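Local coordinates for phytase (Debaryomyces castellii, PDB 2GFI), which hydrolyses phosphate ester bonds of phytate (inositol hexakisphosphate), releasing phosphate, as a 3-phytase of the histidine acid phosphatase family, at residues D156-F161 with I326-T331; Q63-S68 with N311-L316; D136-G141 with S172-R177; V160-S165 with T191-E196. All blocks are in the same frame, centred on the assembly; numbering follows the deposited sequence.

Contacts 1, 2 and 4 all use one mixed sheet, in which strands 59-69, 326-331, 158-163 and 189-194 lie side by side in that order. Contact 1 joins the two middle strands, and contact 4 adds 189-194, sharing Val160 and Phe161 with it; the centres of these contacts are about 10 Å apart. Contact 2 sets helix 302-318 against strand 59-69, on the face that bears Phe67 and Trp327. Contact 3, its centre about 18 Å from that of contact 2, pairs helices 133-148 and 166-180 over the face of Leu66 and Leu328. Along the chain, 63-68 comes first and 326-331 last, so segments far apart in sequence meet in one helix-flanked core, near the predicted nucleophile His70.

Contact 1 of 4, residues D156-F161 with I326-T331; sequences DTLPVF and IWLSFT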
# COMPACT_ATOMS: atom_id res chain seq x y z
N ASP A 156 28.46 10.35 -27.78
CA ASP A 156 29.56 9.91 -26.93
C ASP A 156 29.34 8.52 -26.37
O ASP A 156 28.24 8.16 -25.94
CB ASP A 156 29.77 10.89 -25.76
CG ASP A 156 30.10 12.32 -26.23
OD1 ASP A 156 30.60 12.48 -27.36
OD2 ASP A 156 29.90 13.34 -25.53
N THR A 157 30.40 7.72 -26.40
CA THR A 157 30.45 6.50 -25.65
C THR A 157 30.16 6.72 -24.15
O THR A 157 30.64 7.69 -23.53
CB THR A 157 31.84 5.88 -25.84
OG1 THR A 157 31.84 5.10 -27.04
CG2 THR A 157 32.10 4.85 -24.80
N LEU A 158 29.39 5.81 -23.56
CA LEU A 158 29.20 5.79 -22.11
C LEU A 158 30.32 4.97 -21.51
O LEU A 158 30.46 3.79 -21.85
CB LEU A 158 27.85 5.17 -21.74
CG LEU A 158 27.49 5.11 -20.27
CD1 LEU A 158 27.15 6.53 -19.72
CD2 LEU A 158 26.34 4.07 -20.05
N PRO A 159 31.16 5.58 -20.68
CA PRO A 159 32.16 4.83 -19.93
C PRO A 159 31.53 4.21 -18.67
O PRO A 159 30.61 4.78 -18.03
CB PRO A 159 33.21 5.88 -19.58
CG PRO A 159 32.44 7.17 -19.53
CD PRO A 159 31.24 7.04 -20.42
N VAL A 160 32.00 3.02 -18.33
CA VAL A 160 31.50 2.38 -17.13
C VAL A 160 32.77 1.99 -16.38
O VAL A 160 33.72 1.59 -16.98
CB VAL A 160 30.56 1.18 -17.47
CG1 VAL A 160 30.28 0.34 -16.28
CG2 VAL A 160 29.23 1.69 -18.07
N PHE A 161 32.80 2.20 -15.08
CA PHE A 161 33.94 1.79 -14.30
C PHE A 161 33.43 0.75 -13.32
O PHE A 161 32.43 0.97 -12.60
CB PHE A 161 34.60 3.00 -13.62
CG PHE A 161 34.92 4.11 -14.58
CD1 PHE A 161 36.18 4.22 -15.15
CD2 PHE A 161 33.93 4.99 -14.98
CE1 PHE A 161 36.46 5.20 -16.07
CE2 PHE A 161 34.20 5.97 -15.91
CZ PHE A 161 35.47 6.08 -16.46
N ILE A 326 28.48 11.79 -16.78
CA ILE A 326 27.86 10.69 -16.06
C ILE A 326 28.91 9.68 -15.69
O ILE A 326 29.50 9.03 -16.56
CB ILE A 326 26.74 10.04 -16.91
CG1 ILE A 326 25.65 11.05 -17.22
CG2 ILE A 326 26.12 8.87 -16.20
CD1 ILE A 326 24.71 10.58 -18.34
N TRP A 327 29.17 9.59 -14.39
CA TRP A 327 30.17 8.71 -13.83
C TRP A 327 29.47 7.53 -13.19
O TRP A 327 28.62 7.72 -12.32
CB TRP A 327 31.05 9.50 -12.84
CG TRP A 327 31.63 10.66 -13.58
CD1 TRP A 327 31.24 11.96 -13.51
CD2 TRP A 327 32.64 10.60 -14.59
NE1 TRP A 327 31.96 12.72 -14.40
CE2 TRP A 327 32.83 11.91 -15.08
CE3 TRP A 327 33.43 9.56 -15.13
CZ2 TRP A 327 33.79 12.22 -16.08
CZ3 TRP A 327 34.37 9.87 -16.12
CH2 TRP A 327 34.54 11.19 -16.58
N LEU A 328 29.81 6.33 -13.67
CA LEU A 328 29.20 5.08 -13.25
C LEU A 328 30.29 4.13 -12.76
O LEU A 328 31.06 3.59 -13.56
CB LEU A 328 28.44 4.45 -14.42
CG LEU A 328 27.45 5.35 -15.16
CD1 LEU A 328 26.92 4.65 -16.40
CD2 LEU A 328 26.29 5.78 -14.24
N SER A 329 30.31 3.93 -11.44
CA SER A 329 31.32 3.11 -10.78
C SER A 329 30.62 2.05 -9.96
O SER A 329 29.69 2.34 -9.21
CB SER A 329 32.19 3.95 -9.83
OG SER A 329 32.84 4.97 -10.53
N PHE A 330 31.15 0.84 -10.06
CA PHE A 330 30.58 -0.36 -9.50
C PHE A 330 31.65 -1.07 -8.72
O PHE A 330 32.73 -1.31 -9.23
CB PHE A 330 30.06 -1.25 -10.62
CG PHE A 330 28.93 -0.64 -11.35
CD1 PHE A 330 27.63 -0.88 -10.94
CD2 PHE A 330 29.17 0.23 -12.41
CE1 PHE A 330 26.59 -0.28 -11.59
CE2 PHE A 330 28.13 0.83 -13.07
CZ PHE A 330 26.83 0.58 -12.65
N THR A 331 31.35 -1.42 -7.47
CA THR A 331 32.32 -2.00 -6.59
C THR A 331 31.58 -2.73 -5.45
O THR A 331 30.43 -3.06 -5.62
CB THR A 331 33.32 -0.92 -6.12
OG1 THR A 331 34.37 -1.54 -5.35
CG2 THR A 331 32.66 0.08 -5.18
O HOH W 1 30.79 6.66 -16.31
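Leu328 CD1 packs into the fork of Leu158, 3.7 Å from Leu158 CD2, and the two side chains cross at about a right angle. The same leucine methyl also approaches Val160 CG2, while Val160 CG1, anti to the backbone N (chi1 168°), meets Phe330 CE2 at 3.9 Å. On the side of the sheet that bears Phe161, the side chains of Phe161 and Trp327 run side by side and point the same way; Phe161 CE2 meets the edge of the indole, in its plane, 3.8 Å from Trp327 CE3. An alanine in place of Phe161 would probably open a gap beside that indole edge and leave Tyr443 and Tyr446, which both pair edge-to-face with the ring, without their mate. The backbone of Phe161 straddles Ser329 in parallel fashion: Phe161 N donates to Leu328 O (2.7 Å, 164°), and Phe330 N gives a more bent bond to Phe161 O (2.8 Å, 131°). Farther back the strands splay, and a water bridges them, donating to Pro159 O (2.6 Å) and Ile326 O (2.7 Å) and accepting from Leu328 N (2.8 Å). Strand 189-194 flanks 158-163 and strand 59-69 flanks 326-331, while helix 166-180 covers Leu158, Val160, Leu328 and Phe330.

Contact 2 of 4, residues Q63-S68 with N311-L316; sequences QVQLFS and NASLEL. With NAG (2-acetamido-2-deoxy-beta-D-glucopyranose), chain C.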
# COMPACT_ATOMS: atom_id res chain seq x y z
N GLN A 63 26.22 17.31 -13.55
CA GLN A 63 26.99 16.07 -13.44
C GLN A 63 26.32 15.10 -12.46
O GLN A 63 25.63 15.50 -11.53
CB GLN A 63 28.41 16.40 -12.99
CG GLN A 63 29.42 15.26 -13.04
CD GLN A 63 30.73 15.66 -12.45
OE1 GLN A 63 31.21 16.79 -12.71
NE2 GLN A 63 31.31 14.80 -11.64
N VAL A 64 26.53 13.80 -12.68
CA VAL A 64 26.14 12.81 -11.70
C VAL A 64 27.22 11.75 -11.61
O VAL A 64 27.79 11.36 -12.61
CB VAL A 64 24.75 12.18 -12.04
CG1 VAL A 64 24.80 11.41 -13.40
CG2 VAL A 64 24.20 11.35 -10.88
N GLN A 65 27.52 11.33 -10.38
CA GLN A 65 28.39 10.20 -10.11
C GLN A 65 27.57 9.17 -9.36
O GLN A 65 26.85 9.48 -8.42
CB GLN A 65 29.61 10.62 -9.31
CG GLN A 65 30.24 11.96 -9.78
CD GLN A 65 31.37 12.41 -8.91
OE1 GLN A 65 31.66 11.79 -7.91
NE2 GLN A 65 32.04 13.51 -9.30
N LEU A 66 27.63 7.95 -9.85
CA LEU A 66 27.06 6.80 -9.25
C LEU A 66 28.19 5.89 -8.74
O LEU A 66 29.13 5.53 -9.48
CB LEU A 66 26.21 6.06 -10.27
CG LEU A 66 25.74 4.68 -9.79
CD1 LEU A 66 24.83 4.79 -8.53
CD2 LEU A 66 25.05 3.92 -10.93
N PHE A 67 28.08 5.52 -7.48
CA PHE A 67 28.90 4.50 -6.90
C PHE A 67 27.99 3.42 -6.43
O PHE A 67 27.24 3.58 -5.47
CB PHE A 67 29.76 5.07 -5.77
CG PHE A 67 30.69 6.15 -6.24
CD1 PHE A 67 31.96 5.83 -6.73
CD2 PHE A 67 30.28 7.50 -6.23
CE1 PHE A 67 32.83 6.85 -7.17
CE2 PHE A 67 31.13 8.53 -6.68
CZ PHE A 67 32.41 8.20 -7.15
N SER A 68 28.02 2.32 -7.15
CA SER A 68 27.05 1.27 -6.99
C SER A 68 27.71 -0.03 -6.50
O SER A 68 28.83 -0.37 -6.93
CB SER A 68 26.35 1.04 -8.31
OG SER A 68 25.50 -0.06 -8.21
N ASN A 311 38.44 12.24 -3.09
CA ASN A 311 39.29 13.17 -3.90
C ASN A 311 39.01 13.11 -5.39
O ASN A 311 38.83 14.15 -6.03
CB ASN A 311 40.77 12.84 -3.69
CG ASN A 311 41.34 13.43 -2.42
OD1 ASN A 311 40.70 14.26 -1.77
ND2 ASN A 311 42.58 13.02 -2.07
N ALA A 312 38.95 11.90 -5.92
CA ALA A 312 38.71 11.65 -7.34
C ALA A 312 37.37 12.21 -7.77
O ALA A 312 37.28 12.95 -8.78
CB ALA A 312 38.78 10.15 -7.63
N SER A 313 36.34 11.87 -6.99
CA SER A 313 35.00 12.43 -7.17
C SER A 313 34.98 13.95 -7.16
O SER A 313 34.27 14.58 -7.95
CB SER A 313 34.05 11.87 -6.09
OG SER A 313 33.01 12.79 -5.79
N LEU A 314 35.75 14.54 -6.25
CA LEU A 314 35.86 16.00 -6.16
C LEU A 314 36.57 16.58 -7.39
O LEU A 314 36.11 17.58 -7.94
CB LEU A 314 36.54 16.44 -4.86
CG LEU A 314 36.76 17.96 -4.76
CD1 LEU A 314 35.44 18.68 -4.61
CD2 LEU A 314 37.73 18.32 -3.64
N GLU A 315 37.67 15.94 -7.83
CA GLU A 315 38.32 16.31 -9.09
C GLU A 315 37.31 16.30 -10.23
O GLU A 315 37.30 17.21 -11.05
CB GLU A 315 39.49 15.38 -9.44
CG GLU A 315 40.67 15.50 -8.50
CD GLU A 315 41.85 14.64 -8.93
OE1 GLU A 315 42.09 14.52 -10.18
OE2 GLU A 315 42.56 14.10 -8.04
N LEU A 316 36.44 15.29 -10.27
CA LEU A 316 35.41 15.26 -11.31
C LEU A 316 34.43 16.42 -11.21
O LEU A 316 34.03 16.97 -12.22
CB LEU A 316 34.66 13.92 -11.32
CG LEU A 316 35.47 12.67 -11.73
CD1 LEU A 316 34.72 11.40 -11.42
CD2 LEU A 316 35.75 12.75 -13.20
C1 NAG C . 43.32 13.85 -1.14
C2 NAG C . 44.54 12.99 -0.71
C3 NAG C . 45.58 13.81 0.08
C4 NAG C . 45.96 15.10 -0.67
C5 NAG C . 44.64 15.83 -0.95
C6 NAG C . 44.79 17.15 -1.67
C7 NAG C . 44.10 10.56 -0.46
C8 NAG C . 44.08 9.46 0.57
N2 NAG C . 44.11 11.81 0.04
O3 NAG C . 46.70 12.99 0.31
O4 NAG C . 46.96 15.92 -0.02
O5 NAG C . 43.78 15.03 -1.76
O6 NAG C . 43.48 17.58 -1.95
O7 NAG C . 44.10 10.26 -1.67
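Ser313 OG donates to Gln65 OE1 over 2.7 Å, and the other end of the same amide returns a bond, Gln65 NE2 to Ser313 O, at 2.8 Å. The second bond is nearly straight (173°), and its acceptor lies only 2° out of the amide plane of Gln65. Two bonds to one residue thus fix the rotation of the amide in a buried setting. The glutamine reaches the helix because its chain is extended beyond CG, with CD anti to CA (chi2 175°). Gln65 NE2 also lies 3.3 Å from Leu316 CB, and Gln65 OE1 sits at the edge of the Phe67 ring, in its plane. Phe67 CZ approaches Ser313 CB at 4.2 Å. A leucine in place of Gln65 would probably leave the hydroxyl and carbonyl of Ser313 without these polar mates inside the core. Two residues before Ser313, Asn311 ND2 is bonded covalently to C1 of an N-linked N-acetylglucosamine. Helix 302-318 thus carries a glycan while its Ser313 and Leu316 pack on strand 59-69, which lies between strands 326-331 and 374-382. Helix 442-445 adds Tyr443 against Phe67 and Leu316, and helix 412-423 packs on Leu314.

Contact 3 of 4, residues D136-G141 with S172-R177; sequences DAMKHG and SQYFAR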
# COMPACT_ATOMS: atom_id res chain seq x y z
N ASP A 136 17.53 -5.82 -10.49
CA ASP A 136 17.74 -4.64 -9.69
C ASP A 136 18.67 -3.66 -10.41
O ASP A 136 18.36 -2.47 -10.47
CB ASP A 136 18.33 -5.11 -8.38
CG ASP A 136 18.76 -3.99 -7.46
OD1 ASP A 136 18.59 -2.82 -7.80
OD2 ASP A 136 19.29 -4.19 -6.35
N ALA A 137 19.81 -4.14 -10.94
CA ALA A 137 20.76 -3.30 -11.64
C ALA A 137 20.19 -2.78 -12.94
O ALA A 137 20.31 -1.60 -13.23
CB ALA A 137 22.11 -4.06 -11.88
N MET A 138 19.55 -3.65 -13.72
CA MET A 138 18.90 -3.23 -14.96
C MET A 138 17.82 -2.15 -14.71
O MET A 138 17.83 -1.11 -15.36
CB MET A 138 18.31 -4.44 -15.69
CG MET A 138 17.82 -4.15 -17.13
SD MET A 138 17.56 -5.60 -18.22
CE MET A 138 19.11 -5.60 -19.07
N LYS A 139 16.92 -2.35 -13.75
CA LYS A 139 15.85 -1.37 -13.47
C LYS A 139 16.44 -0.06 -13.01
O LYS A 139 15.90 1.01 -13.32
CB LYS A 139 14.89 -1.87 -12.39
CG LYS A 139 14.06 -3.05 -12.75
CD LYS A 139 13.08 -3.35 -11.61
CE LYS A 139 12.13 -4.48 -11.97
NZ LYS A 139 11.63 -5.14 -10.72
N HIS A 140 17.53 -0.16 -12.23
CA HIS A 140 18.26 1.00 -11.76
C HIS A 140 18.83 1.80 -12.96
O HIS A 140 18.67 3.01 -13.02
CB HIS A 140 19.38 0.61 -10.78
CG HIS A 140 20.09 1.80 -10.19
ND1 HIS A 140 21.27 1.70 -9.49
CD2 HIS A 140 19.78 3.13 -10.23
CE1 HIS A 140 21.66 2.91 -9.11
NE2 HIS A 140 20.77 3.79 -9.53
N GLY A 141 19.48 1.11 -13.88
CA GLY A 141 20.00 1.75 -15.09
C GLY A 141 18.90 2.50 -15.81
O GLY A 141 19.09 3.65 -16.14
N SER A 172 27.40 -3.94 -13.47
CA SER A 172 27.70 -2.73 -14.22
C SER A 172 27.07 -2.87 -15.58
O SER A 172 26.58 -1.91 -16.13
CB SER A 172 29.22 -2.47 -14.31
OG SER A 172 29.85 -3.36 -15.21
N GLN A 173 27.07 -4.10 -16.10
CA GLN A 173 26.57 -4.40 -17.44
C GLN A 173 25.07 -4.40 -17.49
O GLN A 173 24.50 -3.96 -18.47
CB GLN A 173 27.07 -5.78 -17.91
CG GLN A 173 28.58 -5.80 -18.07
CD GLN A 173 29.06 -4.67 -18.96
OE1 GLN A 173 29.58 -3.66 -18.47
NE2 GLN A 173 28.82 -4.80 -20.24
N TYR A 174 24.42 -4.91 -16.45
CA TYR A 174 22.98 -4.84 -16.41
C TYR A 174 22.52 -3.40 -16.26
O TYR A 174 21.58 -2.99 -16.90
CB TYR A 174 22.40 -5.73 -15.32
CG TYR A 174 22.15 -7.11 -15.84
CD1 TYR A 174 23.15 -8.06 -15.80
CD2 TYR A 174 20.92 -7.45 -16.37
CE1 TYR A 174 22.92 -9.37 -16.27
CE2 TYR A 174 20.67 -8.74 -16.82
CZ TYR A 174 21.69 -9.69 -16.78
OH TYR A 174 21.47 -10.97 -17.27
N PHE A 175 23.21 -2.63 -15.41
CA PHE A 175 22.93 -1.25 -15.26
C PHE A 175 23.07 -0.52 -16.59
O PHE A 175 22.14 0.19 -16.99
CB PHE A 175 23.89 -0.63 -14.24
CG PHE A 175 23.65 0.84 -14.03
CD1 PHE A 175 22.87 1.28 -12.97
CD2 PHE A 175 24.16 1.78 -14.94
CE1 PHE A 175 22.63 2.63 -12.79
CE2 PHE A 175 23.91 3.15 -14.77
CZ PHE A 175 23.15 3.57 -13.70
N ALA A 176 24.20 -0.71 -17.28
CA ALA A 176 24.49 -0.04 -18.53
C ALA A 176 23.45 -0.41 -19.56
O ALA A 176 22.99 0.45 -20.33
CB ALA A 176 25.90 -0.36 -19.02
N ARG A 177 23.01 -1.67 -19.53
CA ARG A 177 21.97 -2.11 -20.43
C ARG A 177 20.64 -1.47 -20.10
O ARG A 177 19.87 -1.09 -21.00
CB ARG A 177 21.84 -3.62 -20.41
CG ARG A 177 22.98 -4.32 -21.11
CD ARG A 177 22.94 -5.83 -20.92
NE ARG A 177 24.12 -6.46 -21.49
CZ ARG A 177 24.22 -6.83 -22.75
NH1 ARG A 177 23.21 -6.60 -23.59
NH2 ARG A 177 25.34 -7.41 -23.19
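Gly141 CA lies over one face of the Phe175 ring, 3.6 Å from its centroid, where two helices of the alpha/beta core run in nearly the same direction. Ala137 and Gly141, four residues apart, form a small-xxx-small surface that brings the segment axes to 6.5 Å at a crossing angle of -36°, resembling the GASright type of close helix pair. Along this seam the backbones nearly touch, through CA-H...O contacts from Phe175 CA to Ala137 O, Met138 CA to Tyr174 O and Gly141 CA to Phe175 O, each 3.3 Å. A CB on Gly141 would fall 1.9 Å from Phe175 O, so the backbone approach depends on the missing side chain. Phe175, with CG anti to its backbone N (chi1 180°), also turns its edge to His140: Phe175 CE1 stands over the centre of the imidazole and the planes are 88° apart. This tight side faces the sheet, where Leu66, Leu328 and Phe330 pack against Phe175. On the other side, toward the subunit boundary, side chains rather than backbones carry the contact. There the Tyr174 hydroxyl bonds to Asp182 N of the second subunit, and the outer part of the partly exposed Arg177 leads away from helix 133-148. Met138, bent at its last torsion, spans the margin, its CE 3.7 Å from Tyr174 CD2 and 3.6 Å from Arg177 CB.

Contact 4 of 4, residues V160-S165 with T191-E196; sequences VFTSNS and TNIISE
Asn192 runs alongside Phe161 and brings ND2 over one face of the ring, with Asn192 ND2 3.3 Å from Phe161 CE1 and the amide tilted 35° from the ring plane. That nitrogen also gives a weak bond to Val160 O, which accepts a much firmer one from Asn192 N at 2.7 Å. At the edge of the ring, near its plane, Ile194 CD1 touches Phe161 CB at 3.8 Å. On the opposite face of the sheet, Thr162 has OG1 anti to its backbone N, where the hydroxyl donates to Ser163 O (2.9 Å) in the carbonyl plane, on a lone pair. This leaves Thr162 CG2 between the backbone N and the carbonyl carbon, and there it meets Thr191 CG2 at 3.6 Å. Thr191 turns its hydroxyl instead to Gln173 of helix 166-180. Asn164 holds CG in the crowded position (chi1 64°), with OD1 accepting from Glu196 N at 2.8 Å although the donor stands 38° above the carbonyl plane. Its ND2 bonds to Ser454 O, so both ends of the amide are engaged. Asn164 CB presses on Ile193 CG2, 3.4 Å away. Between the side chains, backbone bonds from Thr162 N to Asn192 O and from Ile194 N to Thr162 O complete the parallel pairing. Ser165, N-cap of helix 166-180, lies about 6 Å, side chain to side chain, from the predicted nucleophile His70. Strand 158-163, helix 166-180 and strand 189-194 form a beta-alpha-beta unit, whose first strand ends close to what is probably the active site of this histidine acid phosphatase.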
# COMPACT_ATOMS: atom_id res chain seq x y z
N VAL A 160 32.00 3.02 -18.33
CA VAL A 160 31.50 2.38 -17.13
C VAL A 160 32.77 1.99 -16.38
O VAL A 160 33.72 1.59 -16.98
CB VAL A 160 30.56 1.18 -17.47
CG1 VAL A 160 30.28 0.34 -16.28
CG2 VAL A 160 29.23 1.69 -18.07
N PHE A 161 32.80 2.20 -15.08
CA PHE A 161 33.94 1.79 -14.30
C PHE A 161 33.43 0.75 -13.32
O PHE A 161 32.43 0.97 -12.60
CB PHE A 161 34.60 3.00 -13.62
CG PHE A 161 34.92 4.11 -14.58
CD1 PHE A 161 36.18 4.22 -15.15
CD2 PHE A 161 33.93 4.99 -14.98
CE1 PHE A 161 36.46 5.20 -16.07
CE2 PHE A 161 34.20 5.97 -15.91
CZ PHE A 161 35.47 6.08 -16.46
N THR A 162 34.08 -0.40 -13.35
CA THR A 162 33.72 -1.49 -12.49
C THR A 162 34.98 -2.21 -12.02
O THR A 162 35.98 -2.21 -12.72
CB THR A 162 32.80 -2.47 -13.25
OG1 THR A 162 32.54 -3.58 -12.39
CG2 THR A 162 33.50 -3.07 -14.42
N SER A 163 34.93 -2.82 -10.83
CA SER A 163 36.00 -3.71 -10.42
C SER A 163 35.83 -5.04 -11.15
O SER A 163 34.84 -5.26 -11.84
CB SER A 163 36.05 -3.90 -8.89
OG SER A 163 35.27 -5.02 -8.50
N ASN A 164 36.82 -5.92 -11.04
CA ASN A 164 36.82 -7.12 -11.84
C ASN A 164 36.15 -8.29 -11.14
O ASN A 164 36.15 -9.43 -11.65
CB ASN A 164 38.24 -7.46 -12.29
CG ASN A 164 39.15 -7.80 -11.14
OD1 ASN A 164 39.22 -7.08 -10.15
ND2 ASN A 164 39.86 -8.89 -11.28
N SER A 165 35.57 -8.03 -9.98
CA SER A 165 34.69 -9.00 -9.35
C SER A 165 33.54 -9.35 -10.31
O SER A 165 32.96 -8.46 -10.90
CB SER A 165 34.12 -8.42 -8.09
OG SER A 165 32.96 -9.13 -7.73
N THR A 191 33.44 -0.32 -21.05
CA THR A 191 33.61 -0.67 -19.67
C THR A 191 35.08 -0.78 -19.34
O THR A 191 35.83 -1.48 -20.02
CB THR A 191 32.92 -2.00 -19.38
OG1 THR A 191 31.52 -1.84 -19.57
CG2 THR A 191 33.06 -2.37 -17.91
N ASN A 192 35.45 -0.11 -18.26
CA ASN A 192 36.79 -0.13 -17.73
C ASN A 192 36.78 -0.96 -16.48
O ASN A 192 36.13 -0.63 -15.50
CB ASN A 192 37.24 1.31 -17.46
CG ASN A 192 37.03 2.18 -18.68
OD1 ASN A 192 37.66 1.97 -19.71
ND2 ASN A 192 36.08 3.11 -18.59
N ILE A 193 37.45 -2.10 -16.56
CA ILE A 193 37.49 -3.06 -15.51
C ILE A 193 38.77 -2.80 -14.77
O ILE A 193 39.84 -3.00 -15.31
CB ILE A 193 37.50 -4.49 -16.08
CG1 ILE A 193 36.43 -4.68 -17.15
CG2 ILE A 193 37.35 -5.53 -14.95
CD1 ILE A 193 36.50 -6.04 -17.81
N ILE A 194 38.64 -2.37 -13.53
CA ILE A 194 39.74 -1.92 -12.73
C ILE A 194 40.01 -3.03 -11.75
O ILE A 194 39.14 -3.41 -10.92
CB ILE A 194 39.33 -0.61 -12.04
CG1 ILE A 194 39.06 0.45 -13.10
CG2 ILE A 194 40.38 -0.11 -11.09
CD1 ILE A 194 37.85 1.22 -12.77
N SER A 195 41.22 -3.55 -11.83
CA SER A 195 41.58 -4.73 -11.12
C SER A 195 41.52 -4.48 -9.61
O SER A 195 41.78 -3.37 -9.11
CB SER A 195 42.97 -5.20 -11.57
OG SER A 195 43.54 -6.12 -10.64
N GLU A 196 41.17 -5.54 -8.89
CA GLU A 196 41.19 -5.50 -7.43
C GLU A 196 42.57 -5.84 -6.84
O GLU A 196 42.77 -5.81 -5.62
CB GLU A 196 40.10 -6.41 -6.86
CG GLU A 196 38.71 -5.97 -7.24
CD GLU A 196 37.65 -6.77 -6.53
OE1 GLU A 196 38.00 -7.57 -5.64
OE2 GLU A 196 36.46 -6.59 -6.87